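Local atomic coordinates of probable sulfate-binding lipoprotein SubI (Mycobacterium tuberculosis, PDB entry 6DDN), a protein that probably binds sulfate outside the cell membrane as the solute-binding lipoprotein of a sulfate transport system. Residues Val142-Arg147 against Lys152-Trp157; Ser235-Ala240 against Val250-Pro255. All coordinates share one frame; numbering follows the deposited sequence.

Interaction 1: Val142-Arg147 against Lys152-Trp157. With SO4 (sulfate ion), chain G.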
ATOM      1  N   VAL A 142       6.742  -1.648   4.856  1.00 43.03           N
ATOM      2  CA  VAL A 142       6.741  -0.394   5.595  1.00 44.01           C
ATOM      3  C   VAL A 142       8.174   0.096   5.750  1.00 44.96           C
ATOM      4  O   VAL A 142       9.085  -0.677   6.074  1.00 41.78           O
ATOM      5  CB  VAL A 142       6.055  -0.582   6.958  1.00 44.31           C
ATOM      6  CG1 VAL A 142       6.101   0.703   7.753  1.00 40.33           C
ATOM      7  CG2 VAL A 142       4.620  -1.045   6.766  1.00 48.61           C
ATOM      8  N   THR A 143       8.385   1.389   5.511  1.00 46.26           N
ATOM      9  CA  THR A 143       9.712   1.977   5.585  1.00 44.99           C
ATOM     10  C   THR A 143       9.626   3.356   6.224  1.00 44.77           C
ATOM     11  O   THR A 143       8.557   3.967   6.291  1.00 43.62           O
ATOM     12  CB  THR A 143      10.360   2.077   4.198  1.00 46.50           C
ATOM     13  OG1 THR A 143      11.719   2.508   4.330  1.00 53.34           O
ATOM     14  CG2 THR A 143       9.600   3.066   3.330  1.00 43.26           C
ATOM     15  N   PHE A 144      10.773   3.835   6.706  1.00 47.23           N
ATOM     16  CA  PHE A 144      10.897   5.185   7.245  1.00 44.35           C
ATOM     17  C   PHE A 144      11.355   6.109   6.125  1.00 48.98           C
ATOM     18  O   PHE A 144      12.493   6.005   5.665  1.00 51.15           O
ATOM     19  CB  PHE A 144      11.905   5.242   8.390  1.00 38.57           C
ATOM     20  CG  PHE A 144      11.535   4.421   9.589  1.00 37.89           C
ATOM     21  CD1 PHE A 144      10.213   4.236   9.947  1.00 40.68           C
ATOM     22  CD2 PHE A 144      12.524   3.855  10.378  1.00 43.07           C
ATOM     23  CE1 PHE A 144       9.884   3.486  11.061  1.00 47.83           C
ATOM     24  CE2 PHE A 144      12.202   3.104  11.492  1.00 48.12           C
ATOM     25  CZ  PHE A 144      10.880   2.919  11.835  1.00 50.08           C
ATOM     26  N   VAL A 145      10.492   7.017   5.693  1.00 50.69           N
ATOM     27  CA  VAL A 145      10.965   8.105   4.849  1.00 44.96           C
ATOM     28  C   VAL A 145      11.653   9.126   5.738  1.00 42.73           C
ATOM     29  O   VAL A 145      11.148   9.494   6.806  1.00 38.67           O
ATOM     30  CB  VAL A 145       9.823   8.737   4.037  1.00 39.94           C
ATOM     31  CG1 VAL A 145      10.372   9.846   3.154  1.00 37.88           C
ATOM     32  CG2 VAL A 145       9.150   7.689   3.183  1.00 41.51           C
ATOM     33  N   VAL A 146      12.824   9.577   5.298  1.00 46.78           N
ATOM     34  CA  VAL A 146      13.742  10.339   6.128  1.00 49.38           C
ATOM     35  C   VAL A 146      14.313  11.464   5.279  1.00 53.40           C
ATOM     36  O   VAL A 146      14.322  11.401   4.049  1.00 60.56           O
ATOM     37  CB  VAL A 146      14.862   9.431   6.687  1.00 56.78           C
ATOM     38  CG1 VAL A 146      16.010   9.304   5.696  1.00 56.40           C
ATOM     39  CG2 VAL A 146      15.340   9.929   8.022  1.00 63.20           C
ATOM     40  N   ARG A 147      14.776  12.516   5.945  1.00 52.02           N
ATOM     41  CA  ARG A 147      15.336  13.616   5.180  1.00 49.06           C
ATOM     42  C   ARG A 147      16.757  13.284   4.736  1.00 47.13           C
ATOM     43  O   ARG A 147      17.441  12.447   5.331  1.00 47.54           O
ATOM     44  CB  ARG A 147      15.279  14.912   5.984  1.00 49.10           C
ATOM     45  CG  ARG A 147      13.878  15.475   5.950  1.00 49.69           C
ATOM     46  CD  ARG A 147      13.636  16.670   6.846  1.00 49.88           C
ATOM     47  NE  ARG A 147      12.208  16.797   7.143  1.00 49.75           N
ATOM     48  CZ  ARG A 147      11.251  16.997   6.236  1.00 48.01           C
ATOM     49  NH1 ARG A 147      11.544  17.125   4.948  1.00 51.11           N
ATOM     50  NH2 ARG A 147       9.987  17.086   6.623  1.00 43.60           N
ATOM     51  N   LYS A 152      18.880  13.073  11.616  1.00 55.74           N
ATOM     52  CA  LYS A 152      18.583  12.679  12.984  1.00 57.29           C
ATOM     53  C   LYS A 152      18.865  11.206  13.245  1.00 52.06           C
ATOM     54  O   LYS A 152      18.560  10.715  14.336  1.00 52.66           O
ATOM     55  CB  LYS A 152      17.132  13.015  13.317  1.00 57.64           C
ATOM     56  CG  LYS A 152      16.920  14.498  13.531  1.00 59.87           C
ATOM     57  CD  LYS A 152      15.472  14.895  13.372  1.00 60.09           C
ATOM     58  CE  LYS A 152      15.327  16.395  13.508  1.00 60.10           C
ATOM     59  NZ  LYS A 152      15.958  16.898  14.762  1.00 61.98           N
ATOM     60  N   ASN A 153      19.438  10.498  12.271  1.00 44.49           N
ATOM     61  CA  ASN A 153      19.929   9.134  12.459  1.00 47.96           C
ATOM     62  C   ASN A 153      18.806   8.202  12.920  1.00 52.24           C
ATOM     63  O   ASN A 153      18.851   7.608  14.000  1.00 55.25           O
ATOM     64  CB  ASN A 153      21.107   9.121  13.441  1.00 51.06           C
ATOM     65  CG  ASN A 153      21.803   7.780  13.502  1.00 50.33           C
ATOM     66  OD1 ASN A 153      21.998   7.122  12.480  1.00 51.73           O
ATOM     67  ND2 ASN A 153      22.186   7.368  14.704  1.00 48.57           N
ATOM     68  N   ILE A 154      17.786   8.093  12.077  1.00 50.38           N
ATOM     69  CA  ILE A 154      16.652   7.213  12.338  1.00 50.35           C
ATOM     70  C   ILE A 154      16.934   5.866  11.685  1.00 55.13           C
ATOM     71  O   ILE A 154      17.118   5.786  10.465  1.00 58.99           O
ATOM     72  CB  ILE A 154      15.343   7.820  11.813  1.00 47.66           C
ATOM     73  CG1 ILE A 154      15.218   9.281  12.248  1.00 50.67           C
ATOM     74  CG2 ILE A 154      14.153   7.014  12.295  1.00 46.83           C
ATOM     75  CD1 ILE A 154      15.002   9.457  13.736  1.00 54.11           C
ATOM     76  N   ARG A 155      16.974   4.806  12.496  1.00 58.57           N
ATOM     77  CA  ARG A 155      17.275   3.467  11.998  1.00 57.07           C
ATOM     78  C   ARG A 155      16.306   2.386  12.457  1.00 52.77           C
ATOM     79  O   ARG A 155      16.296   1.307  11.850  1.00 52.56           O
ATOM     80  CB  ARG A 155      18.695   3.040  12.406  1.00 58.53           C
ATOM     81  CG  ARG A 155      19.797   4.037  12.073  1.00 61.15           C
ATOM     82  CD  ARG A 155      20.280   3.906  10.636  1.00 69.48           C
ATOM     83  NE  ARG A 155      21.068   5.069  10.233  1.00 78.09           N
ATOM     84  CZ  ARG A 155      21.354   5.387   8.974  1.00 81.03           C
ATOM     85  NH1 ARG A 155      20.918   4.627   7.977  1.00 84.24           N
ATOM     86  NH2 ARG A 155      22.078   6.466   8.709  1.00 78.40           N
ATOM     87  N   ASP A 156      15.504   2.618  13.493  1.00 50.18           N
ATOM     88  CA  ASP A 156      14.663   1.553  14.025  1.00 55.00           C
ATOM     89  C   ASP A 156      13.444   2.158  14.711  1.00 54.46           C
ATOM     90  O   ASP A 156      13.330   3.377  14.862  1.00 56.15           O
ATOM     91  CB  ASP A 156      15.469   0.636  14.960  1.00 58.98           C
ATOM     92  CG  ASP A 156      15.891   1.312  16.258  1.00 62.98           C
ATOM     93  OD1 ASP A 156      16.585   0.647  17.055  1.00 66.80           O
ATOM     94  OD2 ASP A 156      15.550   2.488  16.497  1.00 65.38           O
ATOM     95  N   TRP A 157      12.530   1.279  15.131  1.00 53.68           N
ATOM     96  CA  TRP A 157      11.260   1.740  15.684  1.00 47.58           C
ATOM     97  C   TRP A 157      11.448   2.505  16.986  1.00 51.14           C
ATOM     98  O   TRP A 157      10.682   3.431  17.274  1.00 55.11           O
ATOM     99  CB  TRP A 157      10.320   0.555  15.892  1.00 48.10           C
ATOM    100  CG  TRP A 157       9.742   0.055  14.610  1.00 48.06           C
ATOM    101  CD1 TRP A 157      10.018  -1.127  13.995  1.00 49.81           C
ATOM    102  CD2 TRP A 157       8.799   0.731  13.773  1.00 47.06           C
ATOM    103  NE1 TRP A 157       9.305  -1.235  12.829  1.00 49.42           N
ATOM    104  CE2 TRP A 157       8.548  -0.106  12.669  1.00 47.42           C
ATOM    105  CE3 TRP A 157       8.141   1.962  13.850  1.00 51.40           C
ATOM    106  CZ2 TRP A 157       7.667   0.248  11.651  1.00 50.34           C
ATOM    107  CZ3 TRP A 157       7.264   2.311  12.838  1.00 50.92           C
ATOM    108  CH2 TRP A 157       7.037   1.457  11.752  1.00 51.40           C
TER
HETATM  109  S   SO4 G 405      13.049  -2.867  15.127  1.00121.53           S
HETATM  110  O1  SO4 G 405      12.023  -3.171  14.140  1.00122.34           O
HETATM  111  O2  SO4 G 405      13.348  -1.444  15.063  1.00117.23           O
HETATM  112  O3  SO4 G 405      12.568  -3.198  16.465  1.00125.12           O
HETATM  113  O4  SO4 G 405      14.246  -3.646  14.824  1.00123.59           O

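Interaction 2: Ser235-Ala240 against Val250-Pro255. With SO4 (sulfate ion), chain C.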
ATOM      1  N   SER A 235       5.807   5.176   5.536  1.00 54.70           N
ATOM      2  CA  SER A 235       5.233   5.149   4.198  1.00 52.20           C
ATOM      3  C   SER A 235       5.568   3.824   3.532  1.00 50.24           C
ATOM      4  O   SER A 235       6.329   3.011   4.062  1.00 53.41           O
ATOM      5  CB  SER A 235       5.750   6.324   3.362  1.00 50.59           C
ATOM      6  OG  SER A 235       5.132   6.357   2.089  1.00 51.74           O
ATOM      7  N   TYR A 236       4.976   3.615   2.357  1.00 50.91           N
ATOM      8  CA  TYR A 236       5.344   2.476   1.531  1.00 49.52           C
ATOM      9  C   TYR A 236       6.766   2.646   1.010  1.00 45.33           C
ATOM     10  O   TYR A 236       7.245   3.761   0.796  1.00 43.91           O
ATOM     11  CB  TYR A 236       4.401   2.322   0.333  1.00 51.66           C
ATOM     12  CG  TYR A 236       2.916   2.385   0.617  1.00 56.32           C
ATOM     13  CD1 TYR A 236       2.274   3.600   0.811  1.00 58.05           C
ATOM     14  CD2 TYR A 236       2.148   1.229   0.642  1.00 60.20           C
ATOM     15  CE1 TYR A 236       0.915   3.659   1.051  1.00 62.77           C
ATOM     16  CE2 TYR A 236       0.788   1.277   0.881  1.00 67.53           C
ATOM     17  CZ  TYR A 236       0.178   2.496   1.085  1.00 65.95           C
ATOM     18  OH  TYR A 236      -1.176   2.550   1.322  1.00 71.22           O
ATOM     19  N   GLU A 237       7.439   1.516   0.794  1.00 48.33           N
ATOM     20  CA  GLU A 237       8.733   1.556   0.125  1.00 47.66           C
ATOM     21  C   GLU A 237       8.598   2.058  -1.307  1.00 46.99           C
ATOM     22  O   GLU A 237       9.498   2.735  -1.816  1.00 47.16           O
ATOM     23  CB  GLU A 237       9.373   0.168   0.153  1.00 54.69           C
ATOM     24  CG  GLU A 237      10.806   0.113  -0.336  1.00 53.06           C
ATOM     25  CD  GLU A 237      11.234  -1.300  -0.685  1.00 56.46           C
ATOM     26  OE1 GLU A 237      10.397  -2.062  -1.215  1.00 56.85           O
ATOM     27  OE2 GLU A 237      12.404  -1.650  -0.425  1.00 57.67           O
ATOM     28  N   ASN A 238       7.482   1.745  -1.969  1.00 46.55           N
ATOM     29  CA  ASN A 238       7.271   2.256  -3.319  1.00 46.70           C
ATOM     30  C   ASN A 238       7.085   3.767  -3.310  1.00 45.03           C
ATOM     31  O   ASN A 238       7.538   4.459  -4.229  1.00 45.42           O
ATOM     32  CB  ASN A 238       6.071   1.567  -3.967  1.00 48.18           C
ATOM     33  CG  ASN A 238       4.832   1.597  -3.092  1.00 50.27           C
ATOM     34  OD1 ASN A 238       4.495   0.608  -2.443  1.00 52.04           O
ATOM     35  ND2 ASN A 238       4.134   2.727  -3.088  1.00 51.49           N
ATOM     36  N   GLU A 239       6.428   4.297  -2.276  1.00 48.87           N
ATOM     37  CA  GLU A 239       6.212   5.737  -2.207  1.00 53.86           C
ATOM     38  C   GLU A 239       7.511   6.474  -1.911  1.00 57.95           C
ATOM     39  O   GLU A 239       7.733   7.579  -2.421  1.00 64.39           O
ATOM     40  CB  GLU A 239       5.150   6.061  -1.156  1.00 54.60           C
ATOM     41  CG  GLU A 239       4.894   7.552  -0.959  1.00 56.35           C
ATOM     42  CD  GLU A 239       3.955   8.144  -1.998  1.00 57.19           C
ATOM     43  OE1 GLU A 239       3.244   9.116  -1.665  1.00 58.68           O
ATOM     44  OE2 GLU A 239       3.927   7.649  -3.146  1.00 54.04           O
ATOM     45  N   ALA A 240       8.383   5.881  -1.093  1.00 55.87           N
ATOM     46  CA  ALA A 240       9.693   6.480  -0.863  1.00 51.82           C
ATOM     47  C   ALA A 240      10.521   6.484  -2.141  1.00 49.73           C
ATOM     48  O   ALA A 240      11.183   7.479  -2.461  1.00 50.22           O
ATOM     49  CB  ALA A 240      10.426   5.733   0.251  1.00 50.39           C
ATOM     50  N   VAL A 250      14.926  13.481   0.016  1.00 59.30           N
ATOM     51  CA  VAL A 250      14.609  12.503   1.048  1.00 56.83           C
ATOM     52  C   VAL A 250      15.303  11.192   0.705  1.00 56.52           C
ATOM     53  O   VAL A 250      15.722  10.961  -0.430  1.00 57.46           O
ATOM     54  CB  VAL A 250      13.087  12.275   1.191  1.00 53.22           C
ATOM     55  CG1 VAL A 250      12.397  13.528   1.714  1.00 55.46           C
ATOM     56  CG2 VAL A 250      12.493  11.850  -0.139  1.00 50.90           C
ATOM     57  N   GLN A 251      15.439  10.338   1.717  1.00 57.18           N
ATOM     58  CA  GLN A 251      15.830   8.949   1.525  1.00 58.51           C
ATOM     59  C   GLN A 251      14.995   8.097   2.473  1.00 57.59           C
ATOM     60  O   GLN A 251      14.111   8.602   3.172  1.00 56.62           O
ATOM     61  CB  GLN A 251      17.335   8.744   1.736  1.00 63.43           C
ATOM     62  CG  GLN A 251      17.969   9.667   2.757  1.00 66.17           C
ATOM     63  CD  GLN A 251      19.481   9.701   2.644  1.00 71.81           C
ATOM     64  OE1 GLN A 251      20.031  10.294   1.715  1.00 74.76           O
ATOM     65  NE2 GLN A 251      20.161   9.059   3.588  1.00 75.58           N
ATOM     66  N   HIS A 252      15.257   6.792   2.493  1.00 59.04           N
ATOM     67  CA  HIS A 252      14.478   5.909   3.347  1.00 58.65           C
ATOM     68  C   HIS A 252      15.346   4.805   3.930  1.00 63.03           C
ATOM     69  O   HIS A 252      16.247   4.287   3.265  1.00 69.61           O
ATOM     70  CB  HIS A 252      13.285   5.298   2.593  1.00 55.03           C
ATOM     71  CG  HIS A 252      13.668   4.326   1.522  1.00 59.68           C
ATOM     72  ND1 HIS A 252      14.050   4.723   0.258  1.00 60.93           N
ATOM     73  CD2 HIS A 252      13.717   2.973   1.522  1.00 63.43           C
ATOM     74  CE1 HIS A 252      14.323   3.656  -0.472  1.00 62.54           C
ATOM     75  NE2 HIS A 252      14.129   2.581   0.272  1.00 63.22           N
ATOM     76  N   VAL A 253      15.066   4.467   5.187  1.00 42.25           N
ATOM     77  CA  VAL A 253      15.669   3.336   5.878  1.00 43.06           C
ATOM     78  C   VAL A 253      14.541   2.427   6.339  1.00 43.19           C
ATOM     79  O   VAL A 253      13.572   2.896   6.948  1.00 43.18           O
ATOM     80  CB  VAL A 253      16.525   3.780   7.078  1.00 49.28           C
ATOM     81  CG1 VAL A 253      17.507   2.683   7.468  1.00 48.52           C
ATOM     82  CG2 VAL A 253      17.253   5.078   6.769  1.00 51.29           C
ATOM     83  N   THR A 254      14.660   1.144   6.044  1.00 46.67           N
ATOM     84  CA  THR A 254      13.662   0.203   6.538  1.00 42.58           C
ATOM     85  C   THR A 254      14.089  -0.326   7.901  1.00 49.67           C
ATOM     86  O   THR A 254      15.230  -0.777   8.050  1.00 55.46           O
ATOM     87  CB  THR A 254      13.482  -0.954   5.567  1.00 37.41           C
ATOM     88  OG1 THR A 254      13.299  -0.437   4.243  1.00 43.83           O
ATOM     89  CG2 THR A 254      12.268  -1.782   5.945  1.00 33.36           C
ATOM     90  N   PRO A 255      13.221  -0.278   8.911  1.00 51.29           N
ATOM     91  CA  PRO A 255      13.601  -0.811  10.214  1.00 46.96           C
ATOM     92  C   PRO A 255      13.903  -2.290  10.109  1.00 43.46           C
ATOM     93  O   PRO A 255      13.413  -2.978   9.193  1.00 44.83           O
ATOM     94  CB  PRO A 255      12.359  -0.545  11.079  1.00 48.66           C
ATOM     95  CG  PRO A 255      11.235  -0.428  10.108  1.00 53.72           C
ATOM     96  CD  PRO A 255      11.830   0.204   8.887  1.00 54.13           C
TER
HETATM   97  S   SO4 C 401      -3.581   5.136   1.162  1.00 49.61           S
HETATM   98  O1  SO4 C 401      -4.574   5.293   0.104  1.00 48.23           O
HETATM   99  O2  SO4 C 401      -2.256   5.000   0.563  1.00 48.53           O
HETATM  100  O3  SO4 C 401      -3.597   6.304   2.037  1.00 48.17           O
HETATM  101  O4  SO4 C 401      -3.893   3.944   1.943  1.00 48.78           O
HETATM  102  O   HOH W   1      14.474  -0.066  -1.266  1.00 55.90           O

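Interaction 1: Val142-Arg147 against Lys152-Trp157
A T-shaped (edge-to-face) aromatic pair, Phe144 against Trp157, anchors the loop that follows strand 138-147 back onto the strand it has just left. The edge of the phenyl ring, led by CE1 and CZ, points into one face of the indole. The six-membered rings have centroids 4.7 Å apart and planes at 84°, and Phe144 CE1 lies 3.4 Å from Trp157 CZ3. Phe144 CZ sits above the indole, offset toward its rim. With CG of Phe144 beside its own backbone N and anti to the carbonyl carbon (chi1 -63°), the phenyl ring reaches the loop, where CE2 also meets the backbone oxygen Asp156 O at 3.6 Å.

Apolar contacts extend the pair in both directions along the strand. Val142 CG1 approaches the indole edge at Trp157 CH2 (4.2 Å). Ile154 sends CG2 to Phe144 CD2 at 4.0 Å, while its other branch, CG1, packs on Val146 CG2. No hydrogen bond joins the two segments; apolar side chains and the phenyl ring against the loop backbone make the contact. Trp157 is held at its polar atoms by other groups: NE1 bonds to Gln257 O, and the backbone N donates a nearly straight 2.8 Å hydrogen bond (170°) to O2 of a sulfate, probably from the crystallisation liquor, which Gln257 N also binds.

Helix 177-190 packs on the indole through Ala184, Pro185 and Ala188, and Pro255 touches both aromatic rings. Strand 138-147 runs antiparallel to strands 232-236 and 250-253, bonded to the first through Thr143 and Val145 and to the second through Phe144 and Val146.

Interaction 2: Ser235-Ala240 against Val250-Pro255
Glu237 OE2 accepts a 2.7 Å hydrogen bond from a water that also bonds to His252 NE2, 3.1 Å away. This water bridges the first turn of helix 237-245 to strand 250-253, and it lies in the plane of the imidazole, at its edge. The carboxylate stands almost perpendicular to that ring (89° between planes), and Glu237 OE2 and His252 NE2 are themselves 4.6 Å apart, so the water makes the polar link in place of a direct bond. Glu237 reaches this position with an extended chain, CG anti to its backbone N (chi1 -172°), which also brings CG to 4.2 Å from His252 NE2.

Next to the bridge the methyl of Ala240 packs on His252, with Ala240 CB 3.7 Å from His252 CB and 3.8 Å from His252 CG. His252 has CG set between its backbone N and carbonyl carbon (chi1 68°), which lays the imidazole along the helix from Ala240 to Glu237. The second ring nitrogen, ND1, is hydrogen-bonded to Glu244 OE2, one turn beyond Ala240. Glu244 may favour a protonated ring, while Arg299, whose NE forms a salt bridge with Glu237 OE1, would temper the effect of Glu237.

Tyr236 takes the N-cap position, and its carbonyl O accepts the helix bond from Ala240 N. Its ring does not touch 250-255; the phenolic OH donates to O2 of a second sulfate at 2.8 Å and is also hydrogen-bonded to Ser110 OG. Ala60 N, Ser175 OG, Ser177 N and Gly218 N also bind that ion. Strand 138-147 lies between strands 232-236 and 250-253 in the sheet, and helix 237-245 leads from the first of these toward the second, with Thr143 of the central strand touching His252.

In the fold
Strand 138-147 ties the two contacts together: it supplies one segment of interaction 1 and pairs with strand 250-253 of interaction 2. Val146 N lies 2.7 Å from Gln251 O and Phe144 N 3.0 Å from Val253 O, both probable hydrogen bonds, and the contact centres are about 8 Å apart. The loop with Trp157 and the helix with Ala240 thus pack around one mixed sheet. One segment of each contact reaches a sulfate, through Trp157 N and Tyr236 OH, atoms 19.5 Å apart. The ion at Tyr236, ringed by backbone N-H groups and hydroxyls, is consistent with the family's anion site, whereas the one at Trp157 is probably incidental.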